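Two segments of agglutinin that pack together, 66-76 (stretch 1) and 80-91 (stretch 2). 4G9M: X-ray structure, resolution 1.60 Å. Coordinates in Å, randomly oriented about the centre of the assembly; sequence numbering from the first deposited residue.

Stretch 1 66-76: GTYVGTASNIQ
Stretch 2 (80-91) NVVGSTTAVPLD

The two segments of agglutinin pack as an antiparallel backbone pairing in which residues 68-72 pair with 80-84 and the following loop closes over the other side of G70; all six direct hydrogen bonds are between main-chain atoms, and apolar side chains pack around them, with 736 Å² buried in all.

The register sets Y68 against S84, V69 against G83, G70 against V82 and T71 against V81, with CA-CA distances of 5.2, 5.2, 5.3 and 4.9 Å. Y68/S84 and G70/V82 are the hydrogen-bonded pairs. Y68 N donates to S84 O at 2.8 Å and S84 N to Y68 O at 2.8 Å; G70 N donates to V82 O at 2.8 Å and V82 N to G70 O at 3.2 Å. Beyond T71 the ladder ends with A72 N donating to N80 O at 3.2 Å. At the non-hydrogen-bonded positions the alpha carbons lean on the opposing carbonyls, G83 CA lying 3.4 Å from Y68 O and V81 CA 3.6 Å from G70 O in CA-H...O contacts.

The backbone is extended through most of the ladder: Y68 has phi/psi -112/159, T71 -138/149, V82 -142/162 and S84 -149/153. The chain turns a corner at V69 (-61/120), and the carbonyl of this residue serves the loop after the strand: V88 N donates to V69 O at 2.9 Å. Water 1 ties the same neighbourhood together, donating to V69 O at 2.9 Å and to V88 O at 2.8 Å. Water 2 accepts from T71 N at 3.0 Å and donates to T86 O at 2.8 Å, bridging the segments where no direct bond forms.

G70 (-143/-155) is enclosed by stretch 2. An ideal CB here would fall 2.7 Å from S84 CB and 2.8 Å from T86 O, both clashes, whereas the bare G70 CA accommodates V88 CG2 at 3.6 Å. S84 (chi1 t) holds the turn beside it, its OG accepting from T86 N at 3.0 Å.

V69 and V81, both t, project from one face of the sheet together with T71, and V69 CG1 meets V81 CG1 at 3.8 Å; L90 (chi1 m, chi2 t) adds a looser contact, its CD1 4.4 Å from V69 CG1. On the other face are Y68, V82 and S84. Y68 (chi1 m, chi2 84°) sets its CB 3.5 Å from A87 CB, while V82 (m) brings CG2 to 3.4 Å from T71 C and CG1 to 4.2 Å from A72 CB. V88 (t) points toward stretch 1, where its CG2 lies 3.9 Å from T71 CG2 and its CG1 3.9 Å from I75 CD1; I75, m then t, starts sideways but its end comes nearer.

T67 (p), buried and pointing toward stretch 2, places its CB 3.4 Å from S84 O. T71 (t) keeps its hydroxyl for its own segment, T71 OG1 donating to S73 O at 2.7 Å and so bracing the chain as it leaves the ladder.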

# COMPACT_ATOMS: atom_id res chain seq x y z
N GLY B 66 18.48 9.28 -13.41
CA GLY B 66 18.88 7.91 -13.10
C GLY B 66 19.16 7.68 -11.63
O GLY B 66 19.52 6.58 -11.22
N THR B 67 19.01 8.72 -10.81
CA THR B 67 19.20 8.56 -9.37
C THR B 67 17.88 8.27 -8.68
O THR B 67 16.81 8.39 -9.28
CB THR B 67 19.90 9.77 -8.74
OG1 THR B 67 19.15 10.97 -9.00
CG2 THR B 67 21.31 9.92 -9.29
N TYR B 68 17.96 7.91 -7.41
CA TYR B 68 16.81 7.41 -6.69
C TYR B 68 16.33 8.36 -5.61
O TYR B 68 17.09 9.19 -5.10
CB TYR B 68 17.16 6.08 -6.04
CG TYR B 68 17.48 4.97 -7.01
CD1 TYR B 68 18.76 4.85 -7.55
CD2 TYR B 68 16.49 4.07 -7.43
CE1 TYR B 68 19.06 3.83 -8.45
CE2 TYR B 68 16.79 3.05 -8.34
CZ TYR B 68 18.07 2.94 -8.84
OH TYR B 68 18.37 1.93 -9.74
N VAL B 69 15.07 8.19 -5.22
CA VAL B 69 14.57 8.85 -4.02
C VAL B 69 15.38 8.35 -2.84
O VAL B 69 15.39 7.16 -2.55
CB VAL B 69 13.09 8.55 -3.78
CG1 VAL B 69 12.66 8.91 -2.34
CG2 VAL B 69 12.25 9.30 -4.81
N GLY B 70 16.05 9.28 -2.16
CA GLY B 70 16.92 8.93 -1.06
C GLY B 70 16.85 9.98 0.02
O GLY B 70 15.84 10.69 0.15
N THR B 71 17.91 10.08 0.80
CA THR B 71 17.90 10.99 1.94
C THR B 71 19.22 11.76 2.09
O THR B 71 20.29 11.26 1.73
CB THR B 71 17.55 10.25 3.24
OG1 THR B 71 17.44 11.18 4.33
CG2 THR B 71 18.60 9.20 3.56
N ALA B 72 19.11 12.97 2.61
CA ALA B 72 20.25 13.84 2.91
C ALA B 72 21.05 13.39 4.13
O ALA B 72 22.25 13.68 4.22
CB ALA B 72 19.75 15.25 3.15
N SER B 73 20.39 12.75 5.09
CA SER B 73 21.02 12.39 6.36
C SER B 73 20.17 11.32 7.02
O SER B 73 19.16 10.91 6.44
CB SER B 73 21.19 13.62 7.27
OG SER B 73 19.96 14.17 7.69
N ASN B 74 20.57 10.87 8.20
CA ASN B 74 19.81 9.86 8.94
C ASN B 74 18.35 10.25 8.98
O ASN B 74 18.02 11.38 9.35
CB ASN B 74 20.33 9.69 10.36
CG ASN B 74 21.79 9.30 10.41
OD1 ASN B 74 22.62 10.02 10.99
ND2 ASN B 74 22.12 8.17 9.82
N ILE B 75 17.47 9.35 8.56
CA ILE B 75 16.06 9.69 8.43
C ILE B 75 15.45 10.03 9.80
O ILE B 75 15.48 9.22 10.73
CB ILE B 75 15.26 8.58 7.71
CG1 ILE B 75 15.73 8.46 6.26
CG2 ILE B 75 13.77 8.87 7.76
CD1 ILE B 75 15.09 7.29 5.48
N GLN B 76 14.93 11.26 9.90
CA GLN B 76 14.28 11.81 11.10
C GLN B 76 13.34 12.86 10.57
O GLN B 76 13.36 13.16 9.37
CB GLN B 76 15.28 12.53 12.01
CG GLN B 76 16.36 11.69 12.58
CD GLN B 76 17.21 12.50 13.53
OE1 GLN B 76 16.86 13.63 13.90
NE2 GLN B 76 18.34 11.93 13.94
N ASN B 80 15.69 16.26 4.51
CA ASN B 80 15.39 16.39 3.09
C ASN B 80 15.33 15.06 2.33
O ASN B 80 16.21 14.21 2.46
CB ASN B 80 16.40 17.31 2.40
CG ASN B 80 16.20 18.77 2.74
OD1 ASN B 80 15.60 19.52 1.96
ND2 ASN B 80 16.69 19.18 3.90
N VAL B 81 14.30 14.92 1.51
CA VAL B 81 14.27 13.88 0.49
C VAL B 81 15.08 14.41 -0.70
O VAL B 81 14.87 15.53 -1.15
CB VAL B 81 12.83 13.57 0.06
CG1 VAL B 81 12.81 12.52 -1.02
CG2 VAL B 81 12.03 13.10 1.28
N VAL B 82 16.01 13.60 -1.19
CA VAL B 82 16.94 14.05 -2.22
C VAL B 82 17.23 12.95 -3.22
O VAL B 82 16.99 11.76 -2.95
CB VAL B 82 18.29 14.49 -1.61
CG1 VAL B 82 18.11 15.69 -0.66
CG2 VAL B 82 19.00 13.32 -0.91
N GLY B 83 17.75 13.33 -4.39
CA GLY B 83 18.21 12.37 -5.37
C GLY B 83 19.53 11.76 -4.93
O GLY B 83 20.44 12.48 -4.51
N SER B 84 19.65 10.44 -5.03
CA SER B 84 20.82 9.75 -4.47
C SER B 84 21.16 8.52 -5.29
O SER B 84 20.29 7.93 -5.92
CB SER B 84 20.52 9.32 -3.03
OG SER B 84 21.66 8.72 -2.41
N THR B 85 22.43 8.14 -5.27
CA THR B 85 22.86 6.89 -5.91
C THR B 85 22.46 5.75 -4.95
O THR B 85 22.52 4.57 -5.31
CB THR B 85 24.39 6.91 -6.18
OG1 THR B 85 24.75 8.14 -6.82
CG2 THR B 85 24.80 5.81 -7.10
N THR B 86 22.08 6.12 -3.74
CA THR B 86 21.56 5.16 -2.76
C THR B 86 20.06 5.35 -2.52
O THR B 86 19.64 6.31 -1.85
CB THR B 86 22.29 5.27 -1.41
OG1 THR B 86 23.70 5.18 -1.62
CG2 THR B 86 21.85 4.12 -0.48
N ALA B 87 19.25 4.44 -3.05
CA ALA B 87 17.82 4.50 -2.83
C ALA B 87 17.46 4.25 -1.38
O ALA B 87 18.02 3.37 -0.73
CB ALA B 87 17.11 3.47 -3.71
N VAL B 88 16.52 5.03 -0.86
CA VAL B 88 15.82 4.61 0.33
C VAL B 88 14.68 3.68 -0.10
O VAL B 88 13.80 4.08 -0.86
CB VAL B 88 15.24 5.83 1.08
CG1 VAL B 88 14.22 5.39 2.14
CG2 VAL B 88 16.37 6.64 1.71
N PRO B 89 14.69 2.41 0.37
CA PRO B 89 13.58 1.52 0.01
C PRO B 89 12.27 1.97 0.64
O PRO B 89 12.26 2.46 1.77
CB PRO B 89 14.03 0.16 0.58
CG PRO B 89 14.91 0.54 1.77
CD PRO B 89 15.66 1.76 1.29
N LEU B 90 11.17 1.81 -0.10
CA LEU B 90 9.87 2.36 0.27
C LEU B 90 8.79 1.27 0.28
O LEU B 90 8.99 0.19 -0.27
CB LEU B 90 9.44 3.46 -0.72
CG LEU B 90 10.50 4.53 -1.02
CD1 LEU B 90 10.13 5.33 -2.27
CD2 LEU B 90 10.66 5.45 0.17
N ASP B 91 7.67 1.58 0.92
CA ASP B 91 6.45 0.78 0.88
C ASP B 91 5.37 1.73 0.40
O ASP B 91 5.26 2.85 0.92
CB ASP B 91 6.07 0.32 2.29
CG ASP B 91 6.81 -0.94 2.73
OD1 ASP B 91 7.21 -1.77 1.87
OD2 ASP B 91 6.92 -1.12 3.97
O HOH W 1 13.71 4.98 -3.55
O HOH W 2 19.96 7.92 0.42